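Local atomic coordinates of alpha-L-rhamnosidase (PDB entry 4XHC), a protein that probably hydrolyses terminal alpha-L-rhamnose residues from rhamnosides as a family 78 glycoside hydrolase, and binds rhamnose in its pocket. Residues Y304-V309 with R334-A339. Numbering follows the deposited sequence.
With RAM (alpha-L-rhamnopyranose), chain C.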
loop_
_atom_site.group_PDB
_atom_site.type_symbol
_atom_site.label_atom_id
_atom_site.label_comp_id
_atom_site.label_asym_id
_atom_site.label_seq_id
_atom_site.Cartn_x
_atom_site.Cartn_y
_atom_site.Cartn_z
ATOM N N TYR A 304 8.199 -12.768 34.998
ATOM C CA TYR A 304 8.169 -11.350 34.637
ATOM C C TYR A 304 7.511 -10.483 35.712
ATOM O O TYR A 304 7.945 -9.355 35.953
ATOM C CB TYR A 304 7.463 -11.155 33.290
ATOM C CG TYR A 304 8.325 -11.461 32.084
ATOM C CD1 TYR A 304 9.396 -12.345 32.172
ATOM C CD2 TYR A 304 8.050 -10.891 30.852
ATOM C CE1 TYR A 304 10.182 -12.622 31.080
ATOM C CE2 TYR A 304 8.830 -11.182 29.751
ATOM C CZ TYR A 304 9.889 -12.049 29.876
ATOM O OH TYR A 304 10.687 -12.347 28.801
ATOM N N SER A 305 6.479 -11.009 36.364
ATOM C CA SER A 305 5.865 -10.312 37.494
ATOM C C SER A 305 6.874 -10.107 38.625
ATOM O O SER A 305 7.062 -8.996 39.098
ATOM C CB SER A 305 4.637 -11.075 38.012
ATOM O OG SER A 305 4.347 -10.707 39.346
ATOM N N LEU A 306 7.531 -11.186 39.033
ATOM C CA LEU A 306 8.547 -11.109 40.079
ATOM C C LEU A 306 9.720 -10.199 39.720
ATOM O O LEU A 306 10.352 -9.639 40.608
ATOM C CB LEU A 306 9.083 -12.498 40.410
ATOM C CG LEU A 306 8.144 -13.364 41.239
ATOM C CD1 LEU A 306 8.488 -14.836 41.081
ATOM C CD2 LEU A 306 8.177 -12.947 42.705
ATOM N N PHE A 307 10.016 -10.057 38.428
ATOM C CA PHE A 307 11.130 -9.223 37.998
ATOM C C PHE A 307 10.877 -7.743 38.246
ATOM O O PHE A 307 11.825 -6.962 38.283
ATOM C CB PHE A 307 11.481 -9.440 36.519
ATOM C CG PHE A 307 12.132 -10.771 36.215
ATOM C CD1 PHE A 307 12.982 -11.389 37.115
ATOM C CD2 PHE A 307 11.922 -11.377 34.985
ATOM C CE1 PHE A 307 13.572 -12.605 36.810
ATOM C CE2 PHE A 307 12.518 -12.587 34.668
ATOM C CZ PHE A 307 13.342 -13.205 35.584
ATOM N N PHE A 308 9.622 -7.358 38.437
ATOM C CA PHE A 308 9.329 -6.003 38.876
ATOM C C PHE A 308 10.150 -5.657 40.121
ATOM O O PHE A 308 10.670 -4.542 40.249
ATOM C CB PHE A 308 7.839 -5.835 39.176
ATOM C CG PHE A 308 7.435 -4.412 39.438
ATOM C CD1 PHE A 308 7.066 -3.580 38.390
ATOM C CD2 PHE A 308 7.437 -3.898 40.729
ATOM C CE1 PHE A 308 6.698 -2.265 38.630
ATOM C CE2 PHE A 308 7.073 -2.585 40.973
ATOM C CZ PHE A 308 6.700 -1.769 39.923
ATOM N N VAL A 309 10.289 -6.620 41.026
ATOM C CA VAL A 309 11.045 -6.398 42.248
ATOM C C VAL A 309 12.506 -6.117 41.933
ATOM O O VAL A 309 13.087 -5.176 42.493
ATOM C CB VAL A 309 10.986 -7.605 43.202
ATOM C CG1 VAL A 309 11.812 -7.340 44.456
ATOM C CG2 VAL A 309 9.545 -7.929 43.566
ATOM N N ARG A 334 3.377 -6.798 46.397
ATOM C CA ARG A 334 2.198 -7.549 45.955
ATOM C C ARG A 334 2.566 -8.668 44.978
ATOM O O ARG A 334 1.914 -9.717 44.958
ATOM C CB ARG A 334 1.176 -6.606 45.316
ATOM C CG ARG A 334 -0.180 -7.233 45.040
ATOM C CD ARG A 334 -1.170 -7.012 46.176
ATOM N NE ARG A 334 -2.423 -7.713 45.890
ATOM C CZ ARG A 334 -2.674 -8.993 46.181
ATOM N NH1 ARG A 334 -1.775 -9.748 46.808
ATOM N NH2 ARG A 334 -3.842 -9.532 45.846
ATOM N N GLN A 335 3.606 -8.456 44.175
ATOM C CA GLN A 335 4.043 -9.491 43.237
ATOM C C GLN A 335 4.552 -10.711 44.001
ATOM O O GLN A 335 4.336 -11.849 43.587
ATOM C CB GLN A 335 5.130 -8.975 42.283
ATOM C CG GLN A 335 4.767 -7.735 41.469
ATOM C CD GLN A 335 3.336 -7.736 40.942
ATOM O OE1 GLN A 335 2.978 -8.544 40.093
ATOM N NE2 GLN A 335 2.525 -6.805 41.422
ATOM N N VAL A 336 5.209 -10.458 45.131
ATOM C CA VAL A 336 5.693 -11.521 45.996
ATOM C C VAL A 336 4.543 -12.227 46.708
ATOM O O VAL A 336 4.537 -13.441 46.762
ATOM C CB VAL A 336 6.704 -10.986 47.024
ATOM C CG1 VAL A 336 7.147 -12.095 47.963
ATOM C CG2 VAL A 336 7.909 -10.379 46.320
ATOM N N GLU A 337 3.586 -11.483 47.262
ATOM C CA GLU A 337 2.423 -12.090 47.940
ATOM C C GLU A 337 1.785 -13.101 46.989
ATOM O O GLU A 337 1.540 -14.241 47.358
ATOM C CB GLU A 337 1.360 -11.040 48.366
ATOM C CG GLU A 337 1.649 -10.174 49.610
ATOM C CD GLU A 337 0.683 -8.959 49.763
ATOM O OE1 GLU A 337 -0.509 -9.067 49.388
ATOM O OE2 GLU A 337 1.095 -7.877 50.256
ATOM N N LEU A 338 1.547 -12.675 45.751
ATOM C CA LEU A 338 0.876 -13.518 44.751
ATOM C C LEU A 338 1.722 -14.707 44.316
ATOM O O LEU A 338 1.229 -15.831 44.266
ATOM C CB LEU A 338 0.479 -12.700 43.529
ATOM C CG LEU A 338 -0.635 -11.682 43.789
ATOM C CD1 LEU A 338 -0.724 -10.716 42.623
ATOM C CD2 LEU A 338 -1.975 -12.375 44.033
ATOM N N ALA A 339 2.996 -14.473 44.033
ATOM C CA ALA A 339 3.895 -15.568 43.671
ATOM C C ALA A 339 3.979 -16.668 44.750
ATOM O O ALA A 339 3.924 -17.854 44.431
ATOM C CB ALA A 339 5.278 -15.032 43.349
HETATM C C1 RAM C . 8.620 -12.760 22.928
HETATM C C2 RAM C . 9.798 -11.815 22.793
HETATM C C3 RAM C . 9.992 -11.015 24.068
HETATM C C4 RAM C . 9.806 -11.930 25.266
HETATM C C5 RAM C . 8.351 -12.365 25.326
HETATM C C6 RAM C . 8.163 -13.743 25.909
HETATM O O1 RAM C . 7.915 -12.735 21.749
HETATM O O2 RAM C . 10.941 -12.626 22.580
HETATM O O3 RAM C . 11.294 -10.428 24.105
HETATM O O4 RAM C . 10.130 -11.248 26.464
HETATM O O5 RAM C . 7.774 -12.363 24.002
#
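Gln335 reaches from helix 322-340 to Ser305 on helix 302-319, two successive helices of the (alpha/alpha)6 barrel that forms the catalytic domain of family 78 rhamnosidases. The helices form an alpha-helical hairpin; the axes of the two short segments approach to 8.7 Å, with 141° between their N-to-C directions. Followed outward, the Gln335 side chain runs along Ser305: CB lies 3.5 Å from Ser305 OG, and CG lies 3.5 Å from the carbonyl oxygen Ser305 O. A bend at chi2 (-40°) then brings the amide back to the serine, where OE1 accepts a hydrogen bond of 2.7 Å from Ser305 OG. The hydroxyl lies in the plane of the Gln335 side-chain carbonyl, on a lone pair of OE1. OE1 also accepts from Val284 N, while NE2 donates to Thr331 O and Gly282 O, so four hydrogen bonds fix the rotation of this buried amide and tie the loop at 282-284 to the hairpin. Beside this polar link, apolar side chains meet. Leu306 CD2 packs 3.6 Å from Ala339 CB, and Val309 meets Val336 through their CG2 methyls, the two side chains crossing at about a right angle. Tyr304, next to Ser305 in sequence, points into the rhamnose pocket, which it shares with Glu506, Asp249 and His528. Rhamnose O4 lies at the edge of the Tyr304 ring, in its plane, and accepts a 2.6 Å hydrogen bond from Tyr304 OH.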